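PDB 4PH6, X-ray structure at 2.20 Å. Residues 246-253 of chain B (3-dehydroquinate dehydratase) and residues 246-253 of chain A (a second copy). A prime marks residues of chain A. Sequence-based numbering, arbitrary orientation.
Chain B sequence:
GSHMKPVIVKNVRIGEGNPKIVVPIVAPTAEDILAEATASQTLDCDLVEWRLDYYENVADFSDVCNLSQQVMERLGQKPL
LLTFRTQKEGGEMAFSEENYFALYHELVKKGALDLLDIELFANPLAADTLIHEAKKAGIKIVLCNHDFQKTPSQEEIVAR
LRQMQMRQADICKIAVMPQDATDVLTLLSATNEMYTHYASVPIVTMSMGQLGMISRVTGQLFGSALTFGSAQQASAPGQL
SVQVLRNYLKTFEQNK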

# COMPACT_ATOMS: atom_id res chain seq x y z
N ARG B 246 9.80 3.86 8.94
CA ARG B 246 9.75 5.31 8.93
C ARG B 246 9.97 5.85 7.52
O ARG B 246 9.19 6.69 7.05
CB ARG B 246 10.78 5.89 9.89
CG ARG B 246 10.71 7.38 10.03
CD ARG B 246 10.66 7.77 11.51
NE ARG B 246 9.32 7.77 12.08
CZ ARG B 246 9.07 7.74 13.39
NH1 ARG B 246 7.82 7.76 13.82
NH2 ARG B 246 10.07 7.66 14.26
N ASN B 247 11.01 5.37 6.85
CA ASN B 247 11.28 5.74 5.47
C ASN B 247 10.03 5.55 4.61
O ASN B 247 9.64 6.42 3.84
CB ASN B 247 12.44 4.93 4.88
CG ASN B 247 13.82 5.43 5.34
OD1 ASN B 247 13.97 6.56 5.82
ND2 ASN B 247 14.83 4.58 5.15
N TYR B 248 9.38 4.40 4.77
CA TYR B 248 8.20 4.07 3.97
C TYR B 248 7.00 4.93 4.33
O TYR B 248 6.20 5.25 3.46
CB TYR B 248 7.85 2.60 4.13
CG TYR B 248 8.60 1.69 3.18
CD1 TYR B 248 7.91 0.80 2.35
CD2 TYR B 248 9.98 1.73 3.08
CE1 TYR B 248 8.59 -0.03 1.46
CE2 TYR B 248 10.67 0.90 2.21
CZ TYR B 248 9.98 0.02 1.40
OH TYR B 248 10.67 -0.80 0.53
N LEU B 249 6.87 5.31 5.59
CA LEU B 249 5.79 6.19 6.01
C LEU B 249 5.95 7.58 5.40
O LEU B 249 4.96 8.20 4.99
CB LEU B 249 5.73 6.29 7.54
CG LEU B 249 5.30 5.03 8.28
CD1 LEU B 249 5.39 5.23 9.77
CD2 LEU B 249 3.88 4.61 7.91
N LYS B 250 7.18 8.07 5.34
CA LYS B 250 7.45 9.37 4.74
C LYS B 250 7.14 9.37 3.24
O LYS B 250 6.57 10.33 2.73
CB LYS B 250 8.91 9.80 4.98
CG LYS B 250 9.33 9.74 6.45
CD LYS B 250 10.80 10.10 6.65
CE LYS B 250 10.99 10.96 7.90
NZ LYS B 250 12.40 10.98 8.35
N THR B 251 7.50 8.29 2.55
CA THR B 251 7.22 8.19 1.12
C THR B 251 5.72 8.28 0.80
O THR B 251 5.32 8.98 -0.13
CB THR B 251 7.79 6.88 0.53
OG1 THR B 251 9.21 6.94 0.51
CG2 THR B 251 7.29 6.66 -0.89
N PHE B 252 4.88 7.60 1.58
CA PHE B 252 3.44 7.61 1.31
C PHE B 252 2.69 8.63 2.15
O PHE B 252 1.47 8.53 2.31
CB PHE B 252 2.84 6.22 1.54
CG PHE B 252 3.39 5.15 0.65
CD1 PHE B 252 3.16 5.19 -0.72
CD2 PHE B 252 4.13 4.10 1.16
CE1 PHE B 252 3.67 4.21 -1.55
CE2 PHE B 252 4.64 3.12 0.33
CZ PHE B 252 4.41 3.18 -1.02
N GLU B 253 3.41 9.60 2.69
CA GLU B 253 2.78 10.60 3.56
C GLU B 253 1.92 11.54 2.74
O GLU B 253 2.29 11.91 1.62
CB GLU B 253 3.84 11.37 4.36
CG GLU B 253 3.39 12.76 4.79
CD GLU B 253 4.46 13.51 5.56
OE1 GLU B 253 5.61 13.01 5.64
OE2 GLU B 253 4.15 14.61 6.08
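Chain A (246-253) RNYLKTFE

How does the chain A segment lie on its chain B counterpart? Both are the last turns of a helix that begins earlier in the chain; residues 246 to 251 are helical in each, and Phe252 and Phe252′ are the first residues to leave helical phi/psi. The two axes cross at a signed angle of -118°, so chain A runs obliquely against the direction of chain B. They come no closer than 13.0 Å, too far for backbone to touch backbone, and side chains, chiefly the tyrosines, bridge the gap. The register centres on the tyrosines, with Tyr248 CA and Tyr248′ CA 8.7 Å apart.

What do the first two residues of chain A contribute? Arg246′ lies out of reach, its guanidinium hydrogen-bonded elsewhere in the structure, though its carbonyl accepts the helical hydrogen bond from Lys250′ N (Arg246′ O to Lys250′ N, 3.1 Å). Asn247′ points its CA-to-CB bond sideways and meets chain B mainly through its backbone, where Asn247′ O is 3.9 Å from Tyr248 OH. That oxygen also takes the helical bond from Thr251′ N, with Asn247′ O and Thr251′ N 3.1 Å apart.

Why does Tyr248′ dominate the contact? Its CA-to-CB bond points toward chain B, and with chi1 at -86° (m) the ring lies flat against that of Tyr248: an offset stack, centroids 3.8 Å apart and planes only 5° from parallel. The offset carries each hydroxyl over a face of the other ring, Tyr248 OH lying 3.4 Å from Tyr248′ CD2. From its place over the Tyr248 ring, Tyr248′ OH hydrogen-bonds Thr251 OG1 at 2.8 Å. At the edge of the Tyr248′ ring, CE1 packs against Phe252 CE2 at 3.8 Å.

What happens as the chain A helix ends? Leu249′ points away from chain B, and Lys250′ makes no contact. One turn beyond Asn247′, Thr251′ points toward chain B and returns the tyrosine bond: Thr251′ OG1 lies 2.6 Å from Tyr248 OH. Either hydroxyl could be the donor in this bond and in its counterpart, and the two bonds lie at opposite ends of the stack. Phe252′ starts sideways, but its ring end comes nearer, bringing Phe252′ CE2 to 3.7 Å from Tyr248 CE1; the two phenylalanines just meet, Phe252 CE2 to Phe252′ CE2 at 4.5 Å. Glu253′ lies beyond reach. Together the two stretches bury 320 Å², most of it on the paired tyrosines.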

# COMPACT_ATOMS: atom_id res chain seq x y z
N ARG A 246 11.47 -0.28 -7.83
CA ARG A 246 11.96 -1.65 -7.80
C ARG A 246 12.16 -2.12 -6.36
O ARG A 246 11.73 -3.21 -6.00
CB ARG A 246 13.27 -1.78 -8.58
CG ARG A 246 13.72 -3.22 -8.74
CD ARG A 246 12.96 -3.92 -9.85
NE ARG A 246 13.49 -3.57 -11.16
CZ ARG A 246 12.88 -3.84 -12.31
NH1 ARG A 246 11.71 -4.46 -12.31
NH2 ARG A 246 13.44 -3.49 -13.46
N ASN A 247 12.80 -1.28 -5.54
CA ASN A 247 13.05 -1.61 -4.14
C ASN A 247 11.73 -1.83 -3.40
O ASN A 247 11.59 -2.79 -2.65
CB ASN A 247 13.85 -0.51 -3.44
CG ASN A 247 15.34 -0.59 -3.70
OD1 ASN A 247 15.85 -1.58 -4.24
ND2 ASN A 247 16.06 0.45 -3.29
N TYR A 248 10.77 -0.95 -3.63
CA TYR A 248 9.49 -1.05 -2.96
C TYR A 248 8.72 -2.27 -3.42
O TYR A 248 8.06 -2.91 -2.61
CB TYR A 248 8.67 0.23 -3.16
CG TYR A 248 9.01 1.30 -2.14
CD1 TYR A 248 8.01 2.01 -1.49
CD2 TYR A 248 10.33 1.60 -1.82
CE1 TYR A 248 8.31 2.98 -0.56
CE2 TYR A 248 10.64 2.58 -0.89
CZ TYR A 248 9.62 3.27 -0.26
OH TYR A 248 9.91 4.25 0.67
N LEU A 249 8.81 -2.60 -4.70
CA LEU A 249 8.15 -3.80 -5.21
C LEU A 249 8.70 -5.05 -4.55
O LEU A 249 7.95 -5.99 -4.27
CB LEU A 249 8.32 -3.90 -6.73
CG LEU A 249 7.52 -2.91 -7.57
CD1 LEU A 249 7.80 -3.13 -9.04
CD2 LEU A 249 6.04 -3.02 -7.27
N LYS A 250 10.00 -5.08 -4.30
CA LYS A 250 10.60 -6.27 -3.69
C LYS A 250 10.15 -6.37 -2.24
O LYS A 250 9.85 -7.47 -1.77
CB LYS A 250 12.14 -6.25 -3.79
CG LYS A 250 12.87 -6.15 -2.47
CD LYS A 250 14.38 -6.33 -2.57
CE LYS A 250 15.02 -6.49 -1.19
NZ LYS A 250 14.86 -5.24 -0.36
N THR A 251 10.07 -5.24 -1.53
CA THR A 251 9.61 -5.26 -0.14
C THR A 251 8.20 -5.84 -0.06
O THR A 251 7.92 -6.68 0.80
CB THR A 251 9.62 -3.85 0.49
OG1 THR A 251 10.97 -3.42 0.70
CG2 THR A 251 8.88 -3.85 1.84
N PHE A 252 7.30 -5.41 -0.94
CA PHE A 252 5.93 -5.89 -0.86
C PHE A 252 5.69 -7.11 -1.75
O PHE A 252 4.55 -7.46 -2.02
CB PHE A 252 4.95 -4.77 -1.22
CG PHE A 252 4.96 -3.64 -0.23
CD1 PHE A 252 4.60 -3.85 1.09
CD2 PHE A 252 5.31 -2.35 -0.62
CE1 PHE A 252 4.61 -2.81 2.01
CE2 PHE A 252 5.32 -1.30 0.30
CZ PHE A 252 4.96 -1.53 1.61
N GLU A 253 6.77 -7.76 -2.16
CA GLU A 253 6.68 -8.96 -2.99
C GLU A 253 5.98 -10.13 -2.29
O GLU A 253 6.22 -10.39 -1.11
CB GLU A 253 8.07 -9.39 -3.44
CG GLU A 253 8.10 -10.60 -4.34
CD GLU A 253 9.51 -10.96 -4.76
OE1 GLU A 253 10.39 -10.08 -4.68
OE2 GLU A 253 9.73 -12.13 -5.16